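Local coordinates for PHB depolymerase (Penicillium funiculosum, PDB 2D81), which hydrolyses the ester bonds of poly(3-hydroxybutyrate), a bacterial storage polyester, using an alpha/beta hydrolase fold in circularly permuted form, at residues A[88-97]-A[109-120]; A[22-30]-A[40-50]. All coordinates share one frame; numbering follows the deposited sequence.

Contact 1: residues A[88-97]-A[109-120]; sequences LGQRKIYMWT and MNQLKAQLGNFD. With NAG (2-acetamido-2-deoxy-beta-D-glucopyranose), chain B.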
loop_
_atom_site.group_PDB
_atom_site.type_symbol
_atom_site.label_atom_id
_atom_site.label_comp_id
_atom_site.label_asym_id
_atom_site.label_seq_id
_atom_site.Cartn_x
_atom_site.Cartn_y
_atom_site.Cartn_z
ATOM N N LEU A 88 2.489 6.944 -15.547
ATOM C CA LEU A 88 1.167 6.718 -14.977
ATOM C C LEU A 88 0.118 6.484 -16.059
ATOM O O LEU A 88 -0.969 5.981 -15.781
ATOM C CB LEU A 88 0.758 7.903 -14.100
ATOM C CG LEU A 88 1.641 8.124 -12.870
ATOM C CD1 LEU A 88 1.215 9.403 -12.163
ATOM C CD2 LEU A 88 1.539 6.920 -11.933
ATOM N N GLY A 89 0.457 6.842 -17.295
ATOM C CA GLY A 89 -0.461 6.639 -18.399
ATOM C C GLY A 89 -0.538 5.189 -18.836
ATOM O O GLY A 89 -1.409 4.823 -19.628
ATOM N N GLN A 90 0.372 4.366 -18.321
ATOM C CA GLN A 90 0.387 2.937 -18.627
ATOM C C GLN A 90 0.456 2.102 -17.356
ATOM O O GLN A 90 1.270 1.182 -17.246
ATOM C CB GLN A 90 1.580 2.591 -19.520
ATOM C CG GLN A 90 1.531 3.220 -20.899
ATOM C CD GLN A 90 2.626 2.701 -21.807
ATOM O OE1 GLN A 90 3.809 2.756 -21.467
ATOM N NE2 GLN A 90 2.237 2.194 -22.972
ATOM N N ARG A 91 -0.396 2.436 -16.395
ATOM C CA ARG A 91 -0.465 1.700 -15.139
ATOM C C ARG A 91 -1.905 1.305 -14.850
ATOM O O ARG A 91 -2.836 2.059 -15.140
ATOM C CB ARG A 91 0.067 2.565 -13.993
ATOM C CG ARG A 91 1.541 2.928 -14.121
ATOM C CD ARG A 91 2.436 1.737 -13.810
ATOM N NE ARG A 91 3.852 2.052 -13.986
ATOM C CZ ARG A 91 4.483 2.057 -15.155
ATOM N NH1 ARG A 91 5.773 2.362 -15.212
ATOM N NH2 ARG A 91 3.832 1.746 -16.268
ATOM N N LYS A 92 -2.083 0.118 -14.282
ATOM C CA LYS A 92 -3.384 -0.290 -13.769
ATOM C C LYS A 92 -3.533 0.282 -12.367
ATOM O O LYS A 92 -2.689 0.049 -11.501
ATOM C CB LYS A 92 -3.488 -1.818 -13.721
ATOM C CG LYS A 92 -3.278 -2.501 -15.065
ATOM C CD LYS A 92 -4.315 -2.059 -16.081
ATOM C CE LYS A 92 -5.699 -2.577 -15.728
ATOM N NZ LYS A 92 -5.770 -4.056 -15.867
ATOM N N ILE A 93 -4.604 1.038 -12.146
ATOM C CA ILE A 93 -4.818 1.682 -10.858
ATOM C C ILE A 93 -6.168 1.283 -10.290
ATOM O O ILE A 93 -7.207 1.481 -10.924
ATOM C CB ILE A 93 -4.747 3.220 -10.986
ATOM C CG1 ILE A 93 -3.376 3.629 -11.529
ATOM C CG2 ILE A 93 -4.989 3.875 -9.625
ATOM C CD1 ILE A 93 -3.226 5.115 -11.780
ATOM N N TYR A 94 -6.133 0.698 -9.097
ATOM C CA TYR A 94 -7.332 0.264 -8.394
ATOM C C TYR A 94 -7.556 1.161 -7.182
ATOM O O TYR A 94 -6.625 1.443 -6.434
ATOM C CB TYR A 94 -7.173 -1.188 -7.932
ATOM C CG TYR A 94 -8.286 -1.661 -7.022
ATOM C CD1 TYR A 94 -9.473 -2.168 -7.543
ATOM C CD2 TYR A 94 -8.159 -1.570 -5.636
ATOM C CE1 TYR A 94 -10.509 -2.574 -6.705
ATOM C CE2 TYR A 94 -9.187 -1.968 -4.790
ATOM C CZ TYR A 94 -10.358 -2.469 -5.331
ATOM O OH TYR A 94 -11.379 -2.855 -4.499
ATOM N N MET A 95 -8.793 1.608 -6.996
ATOM C CA MET A 95 -9.143 2.459 -5.862
ATOM C C MET A 95 -10.440 1.990 -5.215
ATOM O O MET A 95 -11.381 1.604 -5.908
ATOM C CB MET A 95 -9.283 3.914 -6.317
ATOM C CG MET A 95 -7.958 4.561 -6.680
ATOM S SD MET A 95 -8.157 6.203 -7.382
ATOM C CE MET A 95 -8.461 5.771 -9.093
ATOM N N TRP A 96 -10.481 2.017 -3.885
ATOM C CA TRP A 96 -11.645 1.548 -3.137
ATOM C C TRP A 96 -11.947 2.459 -1.962
ATOM O O TRP A 96 -11.041 2.951 -1.293
ATOM C CB TRP A 96 -11.411 0.129 -2.604
ATOM C CG TRP A 96 -12.551 -0.390 -1.762
ATOM C CD1 TRP A 96 -13.684 -1.013 -2.209
ATOM C CD2 TRP A 96 -12.685 -0.295 -0.336
ATOM N NE1 TRP A 96 -14.512 -1.308 -1.153
ATOM C CE2 TRP A 96 -13.924 -0.881 0.008
ATOM C CE3 TRP A 96 -11.877 0.230 0.686
ATOM C CZ2 TRP A 96 -14.376 -0.961 1.333
ATOM C CZ3 TRP A 96 -12.330 0.151 2.005
ATOM C CH2 TRP A 96 -13.568 -0.441 2.314
ATOM N N THR A 97 -13.232 2.672 -1.710
ATOM C CA THR A 97 -13.657 3.318 -0.483
ATOM C C THR A 97 -14.948 2.681 0.014
ATOM O O THR A 97 -15.757 2.189 -0.777
ATOM C CB THR A 97 -13.887 4.826 -0.697
ATOM O OG1 THR A 97 -14.264 5.432 0.546
ATOM C CG2 THR A 97 -14.983 5.058 -1.728
ATOM N N MET A 109 -11.007 10.069 -1.150
ATOM C CA MET A 109 -10.621 9.137 -2.202
ATOM C C MET A 109 -10.986 9.647 -3.593
ATOM O O MET A 109 -10.260 9.404 -4.555
ATOM C CB MET A 109 -11.246 7.761 -1.959
ATOM C CG MET A 109 -10.405 6.857 -1.068
ATOM S SD MET A 109 -8.774 6.488 -1.796
ATOM C CE MET A 109 -9.261 5.388 -3.137
ATOM N N ASN A 110 -12.097 10.368 -3.705
ATOM C CA ASN A 110 -12.497 10.909 -4.998
ATOM C C ASN A 110 -11.489 11.932 -5.514
ATOM O O ASN A 110 -11.283 12.045 -6.722
ATOM C CB ASN A 110 -13.877 11.562 -4.916
ATOM C CG ASN A 110 -14.355 12.078 -6.263
ATOM O OD1 ASN A 110 -14.659 11.296 -7.172
ATOM N ND2 ASN A 110 -14.412 13.396 -6.405
ATOM N N GLN A 111 -10.870 12.683 -4.605
ATOM C CA GLN A 111 -9.856 13.656 -5.004
ATOM C C GLN A 111 -8.595 12.967 -5.520
ATOM O O GLN A 111 -7.930 13.474 -6.424
ATOM C CB GLN A 111 -9.488 14.578 -3.835
ATOM C CG GLN A 111 -10.565 15.584 -3.439
ATOM C CD GLN A 111 -10.905 16.555 -4.554
ATOM O OE1 GLN A 111 -11.646 16.223 -5.478
ATOM N NE2 GLN A 111 -10.354 17.765 -4.475
ATOM N N LEU A 112 -8.257 11.818 -4.942
ATOM C CA LEU A 112 -7.169 11.010 -5.481
ATOM C C LEU A 112 -7.499 10.572 -6.904
ATOM O O LEU A 112 -6.644 10.618 -7.789
ATOM C CB LEU A 112 -6.924 9.776 -4.610
ATOM C CG LEU A 112 -5.930 8.746 -5.166
ATOM C CD1 LEU A 112 -4.543 9.360 -5.306
ATOM C CD2 LEU A 112 -5.878 7.551 -4.219
ATOM N N LYS A 113 -8.739 10.144 -7.121
ATOM C CA LYS A 113 -9.172 9.742 -8.454
ATOM C C LYS A 113 -9.010 10.908 -9.425
ATOM O O LYS A 113 -8.476 10.747 -10.519
ATOM C CB LYS A 113 -10.633 9.296 -8.429
ATOM C CG LYS A 113 -11.166 8.854 -9.787
ATOM C CD LYS A 113 -12.613 8.404 -9.676
ATOM C CE LYS A 113 -13.134 7.891 -11.006
ATOM N NZ LYS A 113 -14.573 7.529 -10.918
ATOM N N ALA A 114 -9.473 12.082 -9.012
ATOM C CA ALA A 114 -9.425 13.265 -9.864
ATOM C C ALA A 114 -7.979 13.635 -10.163
ATOM O O ALA A 114 -7.631 13.988 -11.295
ATOM C CB ALA A 114 -10.128 14.425 -9.180
ATOM N N GLN A 115 -7.139 13.554 -9.137
ATOM C CA GLN A 115 -5.731 13.903 -9.279
ATOM C C GLN A 115 -5.034 12.990 -10.283
ATOM O O GLN A 115 -4.367 13.463 -11.202
ATOM C CB GLN A 115 -5.030 13.807 -7.925
ATOM C CG GLN A 115 -3.532 14.048 -7.987
ATOM C CD GLN A 115 -2.859 13.800 -6.657
ATOM O OE1 GLN A 115 -3.028 12.740 -6.056
ATOM N NE2 GLN A 115 -2.084 14.775 -6.190
ATOM N N LEU A 116 -5.186 11.682 -10.100
ATOM C CA LEU A 116 -4.556 10.713 -10.991
ATOM C C LEU A 116 -5.164 10.773 -12.389
ATOM O O LEU A 116 -4.515 10.413 -13.367
ATOM C CB LEU A 116 -4.690 9.296 -10.415
ATOM C CG LEU A 116 -3.910 9.065 -9.117
ATOM C CD1 LEU A 116 -4.177 7.670 -8.580
ATOM C CD2 LEU A 116 -2.428 9.263 -9.382
ATOM N N GLY A 117 -6.405 11.242 -12.477
ATOM C CA GLY A 117 -7.059 11.362 -13.771
ATOM C C GLY A 117 -6.329 12.287 -14.730
ATOM O O GLY A 117 -6.511 12.210 -15.949
ATOM N N ASN A 118 -5.499 13.167 -14.181
ATOM C CA ASN A 118 -4.686 14.061 -14.996
ATOM C C ASN A 118 -3.599 13.309 -15.750
ATOM O O ASN A 118 -3.062 13.815 -16.739
ATOM C CB ASN A 118 -4.039 15.134 -14.115
ATOM C CG ASN A 118 -5.031 16.171 -13.639
ATOM O OD1 ASN A 118 -5.403 17.076 -14.384
ATOM N ND2 ASN A 118 -5.475 16.041 -12.395
ATOM N N PHE A 119 -3.273 12.108 -15.283
ATOM C CA PHE A 119 -2.103 11.392 -15.788
ATOM C C PHE A 119 -2.390 9.974 -16.271
ATOM O O PHE A 119 -1.608 9.414 -17.039
ATOM C CB PHE A 119 -1.019 11.339 -14.714
ATOM C CG PHE A 119 -0.722 12.671 -14.095
ATOM C CD1 PHE A 119 -1.246 13.002 -12.849
ATOM C CD2 PHE A 119 0.051 13.608 -14.771
ATOM C CE1 PHE A 119 -1.006 14.252 -12.283
ATOM C CE2 PHE A 119 0.298 14.865 -14.213
ATOM C CZ PHE A 119 -0.231 15.185 -12.968
ATOM N N ASP A 120 -3.497 9.388 -15.819
ATOM C CA ASP A 120 -3.763 7.984 -16.109
ATOM C C ASP A 120 -4.735 7.747 -17.260
ATOM O O ASP A 120 -5.238 8.689 -17.876
ATOM C CB ASP A 120 -4.254 7.264 -14.840
ATOM C CG ASP A 120 -5.600 7.774 -14.341
ATOM O OD1 ASP A 120 -5.870 7.604 -13.132
ATOM O OD2 ASP A 120 -6.393 8.321 -15.136
HETATM C C1 NAG B . -3.676 -0.714 -19.854
HETATM C C2 NAG B . -2.627 -0.105 -20.802
HETATM C C3 NAG B . -1.851 -1.197 -21.567
HETATM C C4 NAG B . -1.428 -2.367 -20.665
HETATM C C5 NAG B . -2.605 -2.831 -19.814
HETATM C C6 NAG B . -2.256 -3.951 -18.854
HETATM C C7 NAG B . -2.833 1.936 -22.092
HETATM C C8 NAG B . -3.271 2.502 -23.434
HETATM N N2 NAG B . -3.318 0.744 -21.756
HETATM O O3 NAG B . -0.687 -0.627 -22.148
HETATM O O4 NAG B . -0.981 -3.444 -21.474
HETATM O O5 NAG B . -3.092 -1.727 -19.031
HETATM O O6 NAG B . -3.394 -4.753 -18.576
HETATM O O7 NAG B . -2.065 2.580 -21.378
#
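Leu88 and Phe119 run alongside each other in the same direction, Leu88 CD1 resting 3.9 Å from Phe119 CB. At the next residue the two chains come closest: Gly89 CA is 3.3 Å from Phe119 O, while Leu88 O receives a CA-H...O contact from Asp120. Lys92 faces the sugar instead of the helix. Bent at every torsion after the first, its chain brings CD to 3.2 Å from the ring oxygen O5 of the N-acetylglucosamine, and its NZ is hydrogen-bonded to Trp171 O, with a cation-pi contact to the same tryptophan. Cut back to an alanine here, the chain would no longer line the sugar, and Trp171 would probably be left without its cationic partner and its carbonyl O without this donor. From Lys92 onward the segment is a strand of the central sheet, and helix 109-116 runs back nearly antiparallel to it (160° between the short axes), the return leg of a beta-alpha-beta crossover that leads on to strand 125-130. Ile93 sends CG2 to Leu116 CD1, 4.0 Å away, and lays CD1 across the Asp120 side chain at about a right angle. Met95 points at the helix: its SD settles 3.8 Å from Lys113 CA and also meets Leu112 CG. The bent Met109 chain answers from the helix, its CE 3.5 Å from Met95 CB and equally near Trp96 O. Thr97 CB packs on Met109 CG at 4.0 Å.

Contact 2: residues A[22-30]-A[40-50]; sequences GYMAAQLGV and FGVFAGGPYDC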
loop_
_atom_site.group_PDB
_atom_site.type_symbol
_atom_site.label_atom_id
_atom_site.label_comp_id
_atom_site.label_asym_id
_atom_site.label_seq_id
_atom_site.Cartn_x
_atom_site.Cartn_y
_atom_site.Cartn_z
ATOM N N GLY A 22 -2.500 3.149 2.239
ATOM C CA GLY A 22 -3.013 3.504 0.928
ATOM C C GLY A 22 -2.377 4.785 0.421
ATOM O O GLY A 22 -2.001 4.884 -0.746
ATOM N N TYR A 23 -2.262 5.775 1.301
ATOM C CA TYR A 23 -1.519 6.986 0.974
ATOM C C TYR A 23 -0.110 6.612 0.522
ATOM O O TYR A 23 0.349 7.067 -0.522
ATOM C CB TYR A 23 -1.456 7.918 2.193
ATOM C CG TYR A 23 -2.588 8.924 2.265
ATOM C CD1 TYR A 23 -2.617 10.026 1.413
ATOM C CD2 TYR A 23 -3.626 8.779 3.186
ATOM C CE1 TYR A 23 -3.648 10.967 1.475
ATOM C CE2 TYR A 23 -4.670 9.716 3.256
ATOM C CZ TYR A 23 -4.668 10.805 2.397
ATOM O OH TYR A 23 -5.683 11.738 2.457
ATOM N N MET A 24 0.572 5.777 1.303
ATOM C CA MET A 24 1.931 5.349 0.971
ATOM C C MET A 24 1.986 4.572 -0.345
ATOM O O MET A 24 2.909 4.753 -1.134
ATOM C CB MET A 24 2.511 4.499 2.115
ATOM C CG MET A 24 3.937 3.983 1.892
ATOM S SD MET A 24 5.164 5.267 1.528
ATOM C CE MET A 24 5.472 5.939 3.169
ATOM N N ALA A 25 1.001 3.712 -0.590
ATOM C CA ALA A 25 0.965 2.964 -1.844
ATOM C C ALA A 25 0.945 3.923 -3.032
ATOM O O ALA A 25 1.668 3.729 -4.009
ATOM C CB ALA A 25 -0.257 2.050 -1.885
ATOM N N ALA A 26 0.120 4.960 -2.944
ATOM C CA ALA A 26 0.069 5.968 -4.000
ATOM C C ALA A 26 1.378 6.750 -4.081
ATOM O O ALA A 26 1.826 7.103 -5.170
ATOM C CB ALA A 26 -1.100 6.921 -3.766
ATOM N N GLN A 27 1.994 7.018 -2.934
ATOM C CA GLN A 27 3.285 7.700 -2.941
ATOM C C GLN A 27 4.331 6.871 -3.677
ATOM O O GLN A 27 5.087 7.405 -4.488
ATOM C CB GLN A 27 3.744 8.008 -1.511
ATOM C CG GLN A 27 2.926 9.124 -0.870
ATOM C CD GLN A 27 3.330 9.455 0.555
ATOM O OE1 GLN A 27 2.815 10.407 1.143
ATOM N NE2 GLN A 27 4.239 8.670 1.124
ATOM N N LEU A 28 4.365 5.570 -3.405
ATOM C CA LEU A 28 5.254 4.661 -4.129
ATOM C C LEU A 28 4.877 4.536 -5.605
ATOM O O LEU A 28 5.745 4.549 -6.480
ATOM C CB LEU A 28 5.236 3.276 -3.477
ATOM C CG LEU A 28 5.931 3.172 -2.119
ATOM C CD1 LEU A 28 5.433 1.943 -1.366
ATOM C CD2 LEU A 28 7.441 3.106 -2.331
ATOM N N GLY A 29 3.580 4.415 -5.871
ATOM C CA GLY A 29 3.107 4.260 -7.237
ATOM C C GLY A 29 3.422 5.459 -8.115
ATOM O O GLY A 29 3.558 5.328 -9.332
ATOM N N VAL A 30 3.539 6.630 -7.497
ATOM C CA VAL A 30 3.883 7.849 -8.223
ATOM C C VAL A 30 5.391 8.100 -8.243
ATOM O O VAL A 30 5.999 8.189 -9.314
ATOM C CB VAL A 30 3.167 9.079 -7.607
ATOM C CG1 VAL A 30 3.664 10.364 -8.255
ATOM C CG2 VAL A 30 1.657 8.937 -7.787
ATOM N N PHE A 40 -0.839 0.087 -9.128
ATOM C CA PHE A 40 -1.022 0.085 -7.684
ATOM C C PHE A 40 -2.483 0.182 -7.264
ATOM O O PHE A 40 -3.356 0.497 -8.076
ATOM C CB PHE A 40 -0.223 1.227 -7.038
ATOM C CG PHE A 40 -0.528 2.588 -7.604
ATOM C CD1 PHE A 40 0.070 3.021 -8.785
ATOM C CD2 PHE A 40 -1.404 3.447 -6.943
ATOM C CE1 PHE A 40 -0.197 4.291 -9.298
ATOM C CE2 PHE A 40 -1.678 4.717 -7.447
ATOM C CZ PHE A 40 -1.073 5.141 -8.625
ATOM N N GLY A 41 -2.736 -0.107 -5.989
ATOM C CA GLY A 41 -4.085 -0.054 -5.453
ATOM C C GLY A 41 -4.132 0.732 -4.155
ATOM O O GLY A 41 -3.202 0.677 -3.347
ATOM N N VAL A 42 -5.217 1.467 -3.950
ATOM C CA VAL A 42 -5.369 2.276 -2.747
ATOM C C VAL A 42 -6.724 2.008 -2.098
ATOM O O VAL A 42 -7.768 2.229 -2.716
ATOM C CB VAL A 42 -5.259 3.786 -3.074
ATOM C CG1 VAL A 42 -5.422 4.613 -1.798
ATOM C CG2 VAL A 42 -3.918 4.076 -3.732
ATOM N N PHE A 43 -6.701 1.518 -0.860
ATOM C CA PHE A 43 -7.918 1.339 -0.072
ATOM C C PHE A 43 -8.036 2.466 0.952
ATOM O O PHE A 43 -7.251 2.531 1.899
ATOM C CB PHE A 43 -7.904 0.004 0.687
ATOM C CG PHE A 43 -7.846 -1.217 -0.198
ATOM C CD1 PHE A 43 -6.624 -1.718 -0.639
ATOM C CD2 PHE A 43 -9.012 -1.889 -0.552
ATOM C CE1 PHE A 43 -6.565 -2.873 -1.420
ATOM C CE2 PHE A 43 -8.966 -3.047 -1.335
ATOM C CZ PHE A 43 -7.740 -3.538 -1.766
ATOM N N ALA A 44 -9.015 3.345 0.756
ATOM C CA ALA A 44 -9.329 4.380 1.737
ATOM C C ALA A 44 -8.095 5.209 2.080
ATOM O O ALA A 44 -7.793 5.440 3.252
ATOM C CB ALA A 44 -9.907 3.742 3.005
ATOM N N GLY A 45 -7.385 5.644 1.042
ATOM C CA GLY A 45 -6.296 6.590 1.213
ATOM C C GLY A 45 -6.664 7.925 0.587
ATOM O O GLY A 45 -7.830 8.305 0.584
ATOM N N GLY A 46 -5.678 8.637 0.045
ATOM C CA GLY A 46 -5.952 9.951 -0.507
ATOM C C GLY A 46 -4.906 10.448 -1.488
ATOM O O GLY A 46 -3.951 9.733 -1.805
ATOM N N PRO A 47 -5.052 11.694 -1.968
ATOM C CA PRO A 47 -4.142 12.329 -2.927
ATOM C C PRO A 47 -2.650 12.223 -2.615
ATOM O O PRO A 47 -2.217 12.387 -1.473
ATOM C CB PRO A 47 -4.623 13.778 -2.945
ATOM C CG PRO A 47 -6.093 13.635 -2.705
ATOM C CD PRO A 47 -6.122 12.630 -1.576
ATOM N N TYR A 48 -1.871 11.951 -3.655
ATOM C CA TYR A 48 -0.426 12.094 -3.592
ATOM C C TYR A 48 -0.055 13.518 -3.159
ATOM O O TYR A 48 -0.487 14.487 -3.779
ATOM C CB TYR A 48 0.180 11.805 -4.964
ATOM C CG TYR A 48 1.660 12.081 -5.020
ATOM C CD1 TYR A 48 2.582 11.163 -4.510
ATOM C CD2 TYR A 48 2.137 13.288 -5.524
ATOM C CE1 TYR A 48 3.943 11.444 -4.501
ATOM C CE2 TYR A 48 3.496 13.581 -5.518
ATOM C CZ TYR A 48 4.391 12.659 -5.004
ATOM O OH TYR A 48 5.726 12.967 -4.965
ATOM N N ASP A 49 0.743 13.625 -2.098
ATOM C CA ASP A 49 1.250 14.908 -1.594
ATOM C C ASP A 49 0.140 15.712 -0.918
ATOM O O ASP A 49 0.261 16.924 -0.746
ATOM C CB ASP A 49 1.867 15.735 -2.738
ATOM C CG ASP A 49 2.925 16.729 -2.253
ATOM O OD1 ASP A 49 2.839 17.925 -2.604
ATOM O OD2 ASP A 49 3.856 16.311 -1.536
ATOM N N CYS A 50 -0.930 15.031 -0.517
ATOM C CA CYS A 50 -2.100 15.712 0.041
ATOM C C CYS A 50 -1.731 16.642 1.196
ATOM O O CYS A 50 -2.211 17.772 1.272
ATOM C CB CYS A 50 -3.140 14.692 0.529
ATOM S SG CYS A 50 -4.781 15.448 0.810
HETATM O O HOH W 1 -0.821 9.629 -1.454
HETATM O O HOH W 2 0.786 11.640 -0.151
#
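The Tyr23 ring has the Gly45-Gly46 peptide over one face, Gly46 N 3.2 Å above the ring centre and Gly45 C nearer the rim, and meets Pro47 O at its edge. This ring and two others pack helix 22-30 against strand 40-43 and the loop after it, within the beta-alpha-beta unit that begins at strand 13-18 of the alpha/beta hydrolase fold. The Tyr48 ring has Val30 CG1 over the middle of one face, a CH-pi contact 3.9 Å from the centroid, and Gln27 CA at its edge. Gly29 CA lies over one face of Phe40. Glycines make the closeness possible: a side chain at Gly29 would collide with the Phe40 ring, and one at Gly46 with Tyr23 OH. Phe40 takes the hindered rotamer with CG between the backbone N and carbonyl carbon (chi1 55°), which sets its ring beneath the helix. Nearby, Ala26 CB touches Val42 CG2 at 4.0 Å. The hydroxyl of Tyr23 is hydrogen-bonded to Cys59 O, and Cys59 is the disulfide partner of Cys50; the ring also stacks with Trp287 of the trimer-binding pocket. One water lies within hydrogen-bonding distance of Tyr23 O and Gly46 O; another accepts from Asp49 N and sits 2.7 Å from Gln27 OE1.

Read from the N terminus, the chain closes contact 2 first: helix 20-31 turns back through a short connection into strand 39-43 and the loop beyond. Only afterwards does contact 1 open, as strand 92-98 leads through its own connection to helix 106-116. The two closures therefore stand in series, neither enclosing nor crossing the other, and illustrate how successive beta-alpha-beta units build one sheet. Strands 39-43 and 92-98 are neighbours there, and Tyr94 O is a probable hydrogen-bond partner of Val42 N at 2.9 Å. A second tie runs between helix and loop, where Gln115 NE2 meets Tyr48 O, and Met109 of contact 1 packs on Val42 of contact 2.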